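Local coordinates for tetraacyldisaccharide 4'-kinase (Aquifex aeolicus, PDB 4EHX), which catalyses, as an atypical P-loop kinase of lipid A biosynthesis, the ATP-dependent 4'-phosphorylation of a tetraacyldisaccharide 1-phosphate to give lipid IVA, at residues 11-16 against 162-167; 39-44 against 52-57; 210-213 against 217-220; 248-253 against 292-297. All blocks are in the same frame, centred on the assembly; numbering follows the deposited sequence.

Contact 1 of 4, residues 11-16 against 162-167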
loop_
_atom_site.group_PDB
_atom_site.type_symbol
_atom_site.label_atom_id
_atom_site.label_comp_id
_atom_site.label_asym_id
_atom_site.label_seq_id
_atom_site.Cartn_x
_atom_site.Cartn_y
_atom_site.Cartn_z
ATOM N N TYR A 11 -13.738 15.468 17.530
ATOM C CA TYR A 11 -13.532 15.390 18.977
ATOM C C TYR A 11 -14.141 14.107 19.528
ATOM O O TYR A 11 -13.558 13.448 20.389
ATOM C CB TYR A 11 -14.152 16.596 19.689
ATOM C CG TYR A 11 -13.593 17.931 19.262
ATOM C CD1 TYR A 11 -12.228 18.103 19.015
ATOM C CD2 TYR A 11 -14.438 19.020 19.084
ATOM C CE1 TYR A 11 -11.733 19.346 18.613
ATOM C CE2 TYR A 11 -13.957 20.247 18.698
ATOM C CZ TYR A 11 -12.612 20.409 18.467
ATOM O OH TYR A 11 -12.172 21.646 18.074
ATOM N N LEU A 12 -15.320 13.746 19.034
ATOM C CA LEU A 12 -15.958 12.509 19.480
ATOM C C LEU A 12 -15.101 11.305 19.094
ATOM O O LEU A 12 -14.790 10.452 19.929
ATOM C CB LEU A 12 -17.360 12.380 18.889
ATOM C CG LEU A 12 -18.057 11.032 19.066
ATOM C CD1 LEU A 12 -18.386 10.794 20.529
ATOM C CD2 LEU A 12 -19.318 10.982 18.212
ATOM N N TYR A 13 -14.719 11.256 17.821
ATOM C CA TYR A 13 -13.876 10.198 17.291
ATOM C C TYR A 13 -12.577 10.058 18.084
ATOM O O TYR A 13 -12.096 8.942 18.310
ATOM C CB TYR A 13 -13.570 10.473 15.813
ATOM C CG TYR A 13 -12.781 9.389 15.130
ATOM C CD1 TYR A 13 -13.321 8.122 14.944
ATOM C CD2 TYR A 13 -11.502 9.636 14.652
ATOM C CE1 TYR A 13 -12.601 7.126 14.303
ATOM C CE2 TYR A 13 -10.771 8.649 14.018
ATOM C CZ TYR A 13 -11.323 7.394 13.845
ATOM O OH TYR A 13 -10.592 6.409 13.210
ATOM N N GLU A 14 -12.007 11.180 18.516
ATOM C CA GLU A 14 -10.763 11.101 19.273
ATOM C C GLU A 14 -10.969 10.357 20.595
ATOM O O GLU A 14 -10.144 9.536 20.984
ATOM C CB GLU A 14 -10.161 12.485 19.528
ATOM C CG GLU A 14 -8.824 12.388 20.252
ATOM C CD GLU A 14 -7.957 13.621 20.088
ATOM O OE1 GLU A 14 -8.487 14.686 19.699
ATOM O OE2 GLU A 14 -6.738 13.518 20.347
ATOM N N LYS A 15 -12.082 10.630 21.271
ATOM C CA LYS A 15 -12.392 9.929 22.516
ATOM C C LYS A 15 -12.450 8.425 22.304
ATOM O O LYS A 15 -11.901 7.661 23.100
ATOM C CB LYS A 15 -13.725 10.392 23.085
ATOM C CG LYS A 15 -13.721 11.818 23.600
ATOM C CD LYS A 15 -15.127 12.239 23.960
ATOM C CE LYS A 15 -15.182 13.674 24.461
ATOM N NZ LYS A 15 -14.703 14.623 23.413
ATOM N N ILE A 16 -13.136 8.009 21.241
ATOM C CA ILE A 16 -13.293 6.585 20.924
ATOM C C ILE A 16 -11.949 5.907 20.630
ATOM O O ILE A 16 -11.642 4.841 21.176
ATOM C CB ILE A 16 -14.264 6.381 19.733
ATOM C CG1 ILE A 16 -15.672 6.862 20.105
ATOM C CG2 ILE A 16 -14.280 4.911 19.286
ATOM C CD1 ILE A 16 -16.575 7.136 18.912
ATOM N N ASP A 162 -1.859 17.597 10.031
ATOM C CA ASP A 162 -3.229 17.165 9.770
ATOM C C ASP A 162 -4.058 17.017 11.055
ATOM O O ASP A 162 -3.559 17.226 12.158
ATOM C CB ASP A 162 -3.200 15.836 9.006
ATOM C CG ASP A 162 -4.361 15.685 8.029
ATOM O OD1 ASP A 162 -5.470 16.161 8.337
ATOM O OD2 ASP A 162 -4.159 15.089 6.945
ATOM N N ARG A 163 -5.325 16.646 10.895
ATOM C CA ARG A 163 -6.248 16.507 12.016
ATOM C C ARG A 163 -6.993 15.180 11.936
ATOM O O ARG A 163 -7.071 14.564 10.876
ATOM C CB ARG A 163 -7.260 17.656 12.015
ATOM C CG ARG A 163 -6.656 19.033 12.252
ATOM C CD ARG A 163 -7.703 20.126 12.086
ATOM N NE ARG A 163 -8.304 20.104 10.754
ATOM C CZ ARG A 163 -9.137 21.031 10.286
ATOM N NH1 ARG A 163 -9.476 22.070 11.040
ATOM N NH2 ARG A 163 -9.631 20.920 9.061
ATOM N N LEU A 164 -7.558 14.745 13.056
ATOM C CA LEU A 164 -8.367 13.534 13.069
ATOM C C LEU A 164 -9.563 13.629 12.125
ATOM O O LEU A 164 -10.187 14.679 12.003
ATOM C CB LEU A 164 -8.872 13.242 14.489
ATOM C CG LEU A 164 -7.848 12.543 15.384
ATOM C CD1 LEU A 164 -8.245 12.628 16.846
ATOM C CD2 LEU A 164 -7.692 11.105 14.951
ATOM N N LEU A 165 -9.865 12.514 11.459
ATOM C CA LEU A 165 -11.142 12.309 10.781
ATOM C C LEU A 165 -12.304 12.684 11.687
ATOM O O LEU A 165 -12.242 12.449 12.898
ATOM C CB LEU A 165 -11.302 10.823 10.438
ATOM C CG LEU A 165 -10.383 10.238 9.369
ATOM C CD1 LEU A 165 -10.356 8.719 9.476
ATOM C CD2 LEU A 165 -10.845 10.683 7.993
ATOM N N PRO A 166 -13.388 13.223 11.106
ATOM C CA PRO A 166 -13.516 13.515 9.673
ATOM C C PRO A 166 -13.038 14.913 9.282
ATOM O O PRO A 166 -12.975 15.211 8.090
ATOM C CB PRO A 166 -15.022 13.393 9.433
ATOM C CG PRO A 166 -15.627 13.797 10.720
ATOM C CD PRO A 166 -14.682 13.342 11.807
ATOM N N ALA A 167 -12.708 15.764 10.250
ATOM C CA ALA A 167 -12.224 17.110 9.911
ATOM C C ALA A 167 -10.926 17.043 9.093
ATOM O O ALA A 167 -10.723 17.819 8.160
ATOM C CB ALA A 167 -12.029 17.955 11.158
#
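Leu164, which packs on Tyr13 and Glu14, gives its carbonyl oxygen to the hydroxyl of Ser10, and the same hydroxyl oxygen takes the N-H of Ala167. Two bonds thus pin the 162-167 loop to the helix one turn before Tyr13. No hydrogen bond joins the two segments themselves. Leu164 splits its tip between two residues. Leu164 CD1 is pressed against the extended side chain of Glu14, 3.3 Å from Glu14 CB, a tight fit. Leu164 CD2 lies near the plane of the Tyr13 ring, at its edge, 4.0 Å from Tyr13 CE2. The Leu165 carbonyl oxygen approaches the ring obliquely, 3.4 Å from Tyr13 CD2. Tyr13 CE2 also lies against Leu165 CB, at 4.2 Å. Tyr13 CG stands anti to the backbone N (chi1 -176°), which carries the ring out to the loop, where its hydroxyl bonds to Arg171 O. A leucine in place of Tyr13 would probably leave Arg171 O without this partner and open a gap beside Leu164 and Leu165. The Leu165 side chain is about 4 Å from that of Val46 in the predicted ATP site. The contact ties helix 7-25 to the loop between helix 157-160 and strand 182-186.

Contact 2 of 4, residues 39-44 against 52-57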
loop_
_atom_site.group_PDB
_atom_site.type_symbol
_atom_site.label_atom_id
_atom_site.label_comp_id
_atom_site.label_asym_id
_atom_site.label_seq_id
_atom_site.Cartn_x
_atom_site.Cartn_y
_atom_site.Cartn_z
ATOM N N ILE A 39 6.087 -8.386 10.465
ATOM C CA ILE A 39 6.468 -7.005 10.263
ATOM C C ILE A 39 5.210 -6.276 9.825
ATOM O O ILE A 39 4.535 -6.720 8.912
ATOM C CB ILE A 39 7.502 -6.885 9.145
ATOM C CG1 ILE A 39 8.746 -7.726 9.472
ATOM C CG2 ILE A 39 7.870 -5.401 8.912
ATOM C CD1 ILE A 39 9.681 -7.944 8.253
ATOM N N SER A 40 4.885 -5.159 10.465
ATOM C CA SER A 40 3.728 -4.397 10.036
ATOM C C SER A 40 4.174 -3.165 9.268
ATOM O O SER A 40 5.130 -2.495 9.649
ATOM C CB SER A 40 2.863 -3.979 11.235
ATOM O OG SER A 40 1.745 -3.229 10.792
ATOM N N VAL A 41 3.478 -2.885 8.171
ATOM C CA VAL A 41 3.631 -1.632 7.452
ATOM C C VAL A 41 2.324 -0.886 7.592
ATOM O O VAL A 41 1.240 -1.438 7.355
ATOM C CB VAL A 41 3.981 -1.856 5.949
ATOM C CG1 VAL A 41 4.075 -0.490 5.221
ATOM C CG2 VAL A 41 5.292 -2.631 5.844
ATOM N N GLY A 42 2.400 0.376 7.996
ATOM C CA GLY A 42 1.184 1.126 8.183
ATOM C C GLY A 42 1.387 2.625 8.139
ATOM O O GLY A 42 2.503 3.130 7.964
ATOM N N ASN A 43 0.294 3.344 8.294
ATOM C CA ASN A 43 0.382 4.792 8.398
ATOM C C ASN A 43 -0.764 5.347 9.242
ATOM O O ASN A 43 -1.603 4.592 9.762
ATOM C CB ASN A 43 0.467 5.444 7.025
ATOM C CG ASN A 43 -0.877 5.616 6.390
ATOM O OD1 ASN A 43 -1.721 4.726 6.467
ATOM N ND2 ASN A 43 -1.100 6.772 5.775
ATOM N N LEU A 44 -0.779 6.659 9.407
ATOM C CA LEU A 44 -1.726 7.283 10.319
ATOM C C LEU A 44 -2.921 7.867 9.588
ATOM O O LEU A 44 -3.938 8.153 10.201
ATOM C CB LEU A 44 -1.039 8.393 11.128
ATOM C CG LEU A 44 -0.036 7.958 12.189
ATOM C CD1 LEU A 44 0.429 9.163 12.981
ATOM C CD2 LEU A 44 -0.677 6.942 13.111
ATOM N N THR A 52 1.961 0.976 -0.409
ATOM C CA THR A 52 2.052 -0.091 -1.408
ATOM C C THR A 52 3.488 -0.218 -1.918
ATOM O O THR A 52 4.051 -1.319 -1.942
ATOM C CB THR A 52 1.074 0.140 -2.582
ATOM O OG1 THR A 52 -0.257 0.236 -2.068
ATOM C CG2 THR A 52 1.128 -1.021 -3.569
ATOM N N SER A 53 4.084 0.904 -2.317
ATOM C CA SER A 53 5.484 0.890 -2.751
ATOM C C SER A 53 6.413 0.340 -1.679
ATOM O O SER A 53 7.348 -0.418 -1.974
ATOM C CB SER A 53 5.958 2.291 -3.165
ATOM O OG SER A 53 5.277 2.733 -4.313
ATOM N N PHE A 54 6.185 0.723 -0.427
ATOM C CA PHE A 54 7.064 0.254 0.623
ATOM C C PHE A 54 6.918 -1.244 0.857
ATOM O O PHE A 54 7.901 -1.932 1.120
ATOM C CB PHE A 54 6.867 1.020 1.949
ATOM C CG PHE A 54 7.903 0.676 2.963
ATOM C CD1 PHE A 54 9.176 1.248 2.899
ATOM C CD2 PHE A 54 7.639 -0.259 3.947
ATOM C CE1 PHE A 54 10.162 0.901 3.814
ATOM C CE2 PHE A 54 8.619 -0.619 4.850
ATOM C CZ PHE A 54 9.881 -0.033 4.792
ATOM N N VAL A 55 5.692 -1.759 0.784
ATOM C CA VAL A 55 5.501 -3.204 0.928
ATOM C C VAL A 55 6.296 -3.967 -0.136
ATOM O O VAL A 55 6.974 -4.953 0.168
ATOM C CB VAL A 55 3.992 -3.600 0.893
ATOM C CG1 VAL A 55 3.848 -5.099 0.856
ATOM C CG2 VAL A 55 3.279 -3.018 2.120
ATOM N N MET A 56 6.225 -3.508 -1.384
ATOM C CA MET A 56 6.981 -4.143 -2.472
ATOM C C MET A 56 8.473 -4.107 -2.174
ATOM O O MET A 56 9.192 -5.090 -2.355
ATOM C CB MET A 56 6.725 -3.416 -3.791
ATOM C CG MET A 56 5.293 -3.541 -4.305
ATOM S SD MET A 56 4.972 -2.329 -5.618
ATOM C CE MET A 56 6.079 -2.953 -6.883
ATOM N N TYR A 57 8.934 -2.945 -1.733
ATOM C CA TYR A 57 10.333 -2.739 -1.390
ATOM C C TYR A 57 10.782 -3.676 -0.266
ATOM O O TYR A 57 11.832 -4.321 -0.348
ATOM C CB TYR A 57 10.545 -1.276 -0.998
ATOM C CG TYR A 57 11.865 -1.031 -0.321
ATOM C CD1 TYR A 57 13.029 -0.844 -1.067
ATOM C CD2 TYR A 57 11.951 -0.978 1.066
ATOM C CE1 TYR A 57 14.250 -0.622 -0.436
ATOM C CE2 TYR A 57 13.155 -0.752 1.702
ATOM C CZ TYR A 57 14.301 -0.581 0.950
ATOM O OH TYR A 57 15.491 -0.368 1.600
#
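Val41 meets Phe54 and Val55 through carbon atoms alone. The first kind of contact is aliphatic against aromatic. Both methyls of Val41 reach the same corner of the Phe54 ring: Val41 CG1 and CG2 each lie 3.8 Å from Phe54 CD2. They come in differently. Val41 CG2 sits at the ring edge, in plane, and is also 4.0 Å from Phe54 CE2. Val41 CG1 approaches obliquely. Phe54 CG is anti to the backbone N (chi1 -172°), and this swings the ring off the helix toward the strand. The second kind is aliphatic against aliphatic. Val55 CG2 lies 4.1 Å from Val41 CB and equally far from Val41 CG1, so one methyl of the helix fills in beside the valine. Polar bonds do not cross between the segments. The strand is fixed instead by its sheet neighbours: the backbone of Val41 pairs with Leu137, and that of Ser40 with Leu150 and Ile152. All three touching residues are buried. Strand 38-43 leads into the predicted ATP-binding loop 45-52, and helix 51-61 follows at once, the strand, P-loop and helix order of P-loop kinases. The contact packs that helix on its own strand, between strands 134-138 and 150-156, where Ile136, Leu154 and Ile152 complete the apolar layer.

Contact 3 of 4, residues 210-213 against 217-220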
loop_
_atom_site.group_PDB
_atom_site.type_symbol
_atom_site.label_atom_id
_atom_site.label_comp_id
_atom_site.label_asym_id
_atom_site.label_seq_id
_atom_site.Cartn_x
_atom_site.Cartn_y
_atom_site.Cartn_z
ATOM N N CYS A 210 10.388 2.587 -14.840
ATOM C CA CYS A 210 10.036 1.955 -16.102
ATOM C C CYS A 210 8.532 1.756 -16.118
ATOM O O CYS A 210 7.819 2.306 -15.278
ATOM C CB CYS A 210 10.669 0.570 -16.158
ATOM S SG CYS A 210 10.206 -0.424 -14.736
ATOM N N LEU A 211 8.052 0.961 -17.070
ATOM C CA LEU A 211 6.625 0.672 -17.171
ATOM C C LEU A 211 6.241 -0.711 -16.650
ATOM O O LEU A 211 7.078 -1.613 -16.560
ATOM C CB LEU A 211 6.203 0.790 -18.640
ATOM C CG LEU A 211 6.479 2.100 -19.367
ATOM C CD1 LEU A 211 6.106 1.976 -20.855
ATOM C CD2 LEU A 211 5.723 3.251 -18.703
ATOM N N LEU A 212 4.973 -0.865 -16.289
ATOM C CA LEU A 212 4.402 -2.184 -16.069
ATOM C C LEU A 212 3.477 -2.477 -17.240
ATOM O O LEU A 212 2.619 -1.649 -17.561
ATOM C CB LEU A 212 3.592 -2.199 -14.778
ATOM C CG LEU A 212 4.415 -2.110 -13.495
ATOM C CD1 LEU A 212 3.507 -2.008 -12.285
ATOM C CD2 LEU A 212 5.318 -3.323 -13.395
ATOM N N ASN A 213 3.641 -3.631 -17.881
ATOM C CA ASN A 213 2.684 -4.027 -18.908
ATOM C C ASN A 213 1.434 -4.644 -18.268
ATOM O O ASN A 213 1.305 -4.657 -17.044
ATOM C CB ASN A 213 3.311 -4.918 -19.994
ATOM C CG ASN A 213 3.734 -6.289 -19.480
ATOM O OD1 ASN A 213 3.275 -6.745 -18.438
ATOM N ND2 ASN A 213 4.597 -6.961 -20.236
ATOM N N GLU A 217 4.471 -7.161 -15.763
ATOM C CA GLU A 217 5.903 -7.353 -15.957
ATOM C C GLU A 217 6.572 -6.009 -16.243
ATOM O O GLU A 217 6.010 -5.158 -16.937
ATOM C CB GLU A 217 6.143 -8.311 -17.127
ATOM C CG GLU A 217 5.565 -9.705 -16.905
ATOM C CD GLU A 217 5.460 -10.517 -18.183
ATOM O OE1 GLU A 217 5.390 -9.916 -19.281
ATOM O OE2 GLU A 217 5.438 -11.763 -18.088
ATOM N N GLU A 218 7.772 -5.818 -15.708
ATOM C CA GLU A 218 8.529 -4.589 -15.949
ATOM C C GLU A 218 9.054 -4.495 -17.366
ATOM O O GLU A 218 9.657 -5.437 -17.879
ATOM C CB GLU A 218 9.688 -4.476 -14.957
ATOM C CG GLU A 218 9.220 -4.282 -13.532
ATOM C CD GLU A 218 10.362 -3.994 -12.582
ATOM O OE1 GLU A 218 11.509 -3.829 -13.056
ATOM O OE2 GLU A 218 10.106 -3.933 -11.364
ATOM N N VAL A 219 8.808 -3.355 -18.004
ATOM C CA VAL A 219 9.313 -3.103 -19.349
ATOM C C VAL A 219 9.850 -1.681 -19.455
ATOM O O VAL A 219 9.352 -0.775 -18.792
ATOM C CB VAL A 219 8.234 -3.333 -20.443
ATOM C CG1 VAL A 219 7.779 -4.790 -20.459
ATOM C CG2 VAL A 219 7.063 -2.403 -20.248
ATOM N N PRO A 220 10.889 -1.487 -20.278
ATOM C CA PRO A 220 11.520 -0.175 -20.450
ATOM C C PRO A 220 10.527 0.887 -20.885
ATOM O O PRO A 220 9.604 0.602 -21.648
ATOM C CB PRO A 220 12.529 -0.423 -21.574
ATOM C CG PRO A 220 12.862 -1.865 -21.448
ATOM C CD PRO A 220 11.579 -2.534 -21.051
#
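Leu211 and Val219 form a hydrogen-bonded antiparallel pair and supply the shortest polar bonds here. Leu211 N lies 2.8 Å from Val219 O, nearly along the C=O axis. In the return bond Val219 N is 2.8 Å from Leu211 O, tilted 31° from the carbonyl plane. Nearer the turn, Asn213 grips Glu217 three times. Its backbone N bonds to Glu217 O at 3.0 Å. Its side-chain OD1 receives Glu217 N at 3.0 Å, from above the carbonyl plane. Its ND2 reaches Glu217 OE1 at 3.2 Å, a nearly straight bond (175°) that meets the anti lone pair of the carboxylate. The torsion that makes this possible is chi1 67°, which sets CG between the backbone N and the carbonyl carbon and folds the amide back across the turn. OD1 also has a weak bond to Asp215 N within the turn. A leucine at Asn213 would probably leave Glu217 N and Glu217 OE1 without these partners and let the turn move. The side chains pack beyond these bonds. Leu211 CB lies 3.7 Å from Val219 CG2 on one face. On the other, Leu212 CD2 is 4.0 Å from Glu218 CG, and Cys210 SG lies beside the Glu218 chain. Glu218 OE2 forms a long, weak ion pair with Lys297. The result is a tight beta hairpin at the end of strand 201-212, whose other edge pairs with strand 291-300.

Contact 4 of 4, residues 248-253 against 292-297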
loop_
_atom_site.group_PDB
_atom_site.type_symbol
_atom_site.label_atom_id
_atom_site.label_comp_id
_atom_site.label_asym_id
_atom_site.label_seq_id
_atom_site.Cartn_x
_atom_site.Cartn_y
_atom_site.Cartn_z
ATOM N N LEU A 248 6.922 14.081 -15.883
ATOM C CA LEU A 248 7.833 13.101 -16.464
ATOM C C LEU A 248 8.164 13.445 -17.912
ATOM O O LEU A 248 9.096 12.890 -18.493
ATOM C CB LEU A 248 7.245 11.689 -16.381
ATOM C CG LEU A 248 7.128 11.077 -14.984
ATOM C CD1 LEU A 248 6.592 9.654 -15.060
ATOM C CD2 LEU A 248 8.475 11.103 -14.278
ATOM N N GLY A 249 7.393 14.361 -18.490
ATOM C CA GLY A 249 7.618 14.786 -19.858
ATOM C C GLY A 249 7.039 13.828 -20.879
ATOM O O GLY A 249 7.411 13.851 -22.051
ATOM N N ILE A 250 6.125 12.973 -20.435
ATOM C CA ILE A 250 5.453 12.054 -21.344
ATOM C C ILE A 250 4.406 12.801 -22.174
ATOM O O ILE A 250 3.578 13.535 -21.629
ATOM C CB ILE A 250 4.807 10.885 -20.576
ATOM C CG1 ILE A 250 5.883 10.102 -19.815
ATOM C CG2 ILE A 250 4.049 9.978 -21.529
ATOM C CD1 ILE A 250 5.338 9.103 -18.807
ATOM N N LYS A 251 4.452 12.625 -23.493
ATOM C CA LYS A 251 3.525 13.322 -24.380
ATOM C C LYS A 251 2.167 12.627 -24.469
ATOM O O LYS A 251 2.049 11.526 -25.010
ATOM C CB LYS A 251 4.129 13.491 -25.775
ATOM C CG LYS A 251 5.335 14.431 -25.826
ATOM C CD LYS A 251 5.914 14.546 -27.234
ATOM C CE LYS A 251 7.106 15.506 -27.283
ATOM N NZ LYS A 251 7.725 15.637 -28.634
ATOM N N VAL A 252 1.144 13.289 -23.941
ATOM C CA VAL A 252 -0.202 12.731 -23.902
ATOM C C VAL A 252 -1.109 13.449 -24.894
ATOM O O VAL A 252 -1.441 14.621 -24.707
ATOM C CB VAL A 252 -0.811 12.841 -22.484
ATOM C CG1 VAL A 252 -2.250 12.341 -22.473
ATOM C CG2 VAL A 252 0.044 12.077 -21.469
ATOM N N LYS A 253 -1.509 12.737 -25.946
ATOM C CA LYS A 253 -2.342 13.308 -26.998
ATOM C C LYS A 253 -3.789 13.429 -26.538
ATOM O O LYS A 253 -4.593 14.120 -27.164
ATOM C CB LYS A 253 -2.283 12.440 -28.257
ATOM C CG LYS A 253 -3.123 11.172 -28.151
ATOM C CD LYS A 253 -3.254 10.448 -29.483
ATOM C CE LYS A 253 -1.929 9.854 -29.930
ATOM N NZ LYS A 253 -2.100 8.920 -31.078
ATOM N N PHE A 292 -0.346 0.180 -20.352
ATOM C CA PHE A 292 0.745 0.154 -19.377
ATOM C C PHE A 292 0.483 1.083 -18.195
ATOM O O PHE A 292 -0.343 1.996 -18.279
ATOM C CB PHE A 292 2.054 0.597 -20.050
ATOM C CG PHE A 292 2.412 -0.207 -21.268
ATOM C CD1 PHE A 292 1.878 0.111 -22.506
ATOM C CD2 PHE A 292 3.275 -1.285 -21.171
ATOM C CE1 PHE A 292 2.195 -0.639 -23.626
ATOM C CE2 PHE A 292 3.603 -2.035 -22.290
ATOM C CZ PHE A 292 3.056 -1.713 -23.517
ATOM N N ALA A 293 1.205 0.849 -17.101
ATOM C CA ALA A 293 1.219 1.755 -15.955
ATOM C C ALA A 293 2.652 2.224 -15.702
ATOM O O ALA A 293 3.603 1.629 -16.196
ATOM C CB ALA A 293 0.642 1.066 -14.703
ATOM N N LEU A 294 2.807 3.305 -14.951
ATOM C CA LEU A 294 4.131 3.770 -14.600
ATOM C C LEU A 294 4.664 2.948 -13.426
ATOM O O LEU A 294 3.912 2.541 -12.537
ATOM C CB LEU A 294 4.093 5.249 -14.239
ATOM C CG LEU A 294 3.436 6.181 -15.261
ATOM C CD1 LEU A 294 3.392 7.612 -14.730
ATOM C CD2 LEU A 294 4.165 6.120 -16.589
ATOM N N ASN A 295 5.966 2.697 -13.428
ATOM C CA ASN A 295 6.578 1.940 -12.346
ATOM C C ASN A 295 7.633 2.780 -11.652
ATOM O O ASN A 295 8.578 3.259 -12.280
ATOM C CB ASN A 295 7.183 0.637 -12.878
ATOM C CG ASN A 295 7.477 -0.368 -11.773
ATOM O OD1 ASN A 295 7.093 -0.178 -10.618
ATOM N ND2 ASN A 295 8.142 -1.454 -12.132
ATOM N N PHE A 296 7.445 2.975 -10.356
ATOM C CA PHE A 296 8.394 3.700 -9.534
ATOM C C PHE A 296 9.120 2.731 -8.609
ATOM O O PHE A 296 8.601 1.664 -8.289
ATOM C CB PHE A 296 7.666 4.773 -8.727
ATOM C CG PHE A 296 7.156 5.899 -9.565
ATOM C CD1 PHE A 296 6.009 5.748 -10.324
ATOM C CD2 PHE A 296 7.832 7.108 -9.611
ATOM C CE1 PHE A 296 5.543 6.789 -11.109
ATOM C CE2 PHE A 296 7.373 8.148 -10.388
ATOM C CZ PHE A 296 6.225 7.986 -11.145
ATOM N N LYS A 297 10.333 3.090 -8.205
ATOM C CA LYS A 297 11.093 2.265 -7.279
ATOM C C LYS A 297 11.350 3.076 -6.025
ATOM O O LYS A 297 11.481 4.298 -6.098
ATOM C CB LYS A 297 12.413 1.805 -7.908
ATOM C CG LYS A 297 12.250 0.743 -8.995
ATOM C CD LYS A 297 11.632 -0.531 -8.433
ATOM C CE LYS A 297 11.292 -1.527 -9.532
ATOM N NZ LYS A 297 12.489 -1.973 -10.290
#
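Leu294 is touched by both Leu248 and Ile250, and each takes a different methyl. Leu248 and Leu294 meet end on, CD1 to CD1, at 3.8 Å. Ile250 runs alongside Leu294, pointing the other way, and Ile250 CD1 lies 3.9 Å from Leu294 CD2. The fork of Leu294 is therefore shared between the last turn of a helix and the chain that leaves it. Leu294 CG lies anti to the carbonyl carbon (chi1 -52°). From there chi2 of 176° carries CD1 on outward to Leu248, while CD2 branches toward Ile250. Leu248 CD1 has one more neighbour, Phe296 CZ at 4.3 Å. It comes to that ring obliquely, and the contact is looser than the other two. No polar bond links the segments, and the backbones stay well apart, with Leu248 and Leu294 CA atoms 10.2 Å from each other. Gly249 lies between Leu248 and Ile250. It ends helix 237-248 in a Schellman motif with positive phi (81°). The chain turns there, and Leu248 and Ile250 both face Leu294. A second shell surrounds them: Val244 packs on Leu294 and Phe296, Leu245 on Ile250 and Leu294, and Val229 on Ile250. Leu211 touches Leu294 from strand 201-212. A glycerol, probably from the crystallisation liquor, lies about 4 Å from the Phe296 side chain. The contact seats the C-terminal end of helix 237-248, and the lead into strand 252-257, on strand 291-300, which runs between strands 201-212 and 275-277.

How the contacts relate
The N-terminal helix 7-25 meets the loop at 162-167 in contact 1, closing a long loop of 145 residues. Contact 2 lies within that span: strand 38-43 and helix 51-61 close a short loop that holds most of the predicted ATP site. Contacts 3 and 4 follow in series. Contact 3 closes a turn of three residues and folds strand 218-219 back on strand 201-212. Contact 4 closes a loop of 38 and sets the end of helix 237-248 against strand 291-300. These two touch where strands 201-212 and 291-300 pair, with a probable bond from Leu212 N to Ala293 O (2.8 Å). Contacts 1 and 3 lie on opposite sides of the chain's centre.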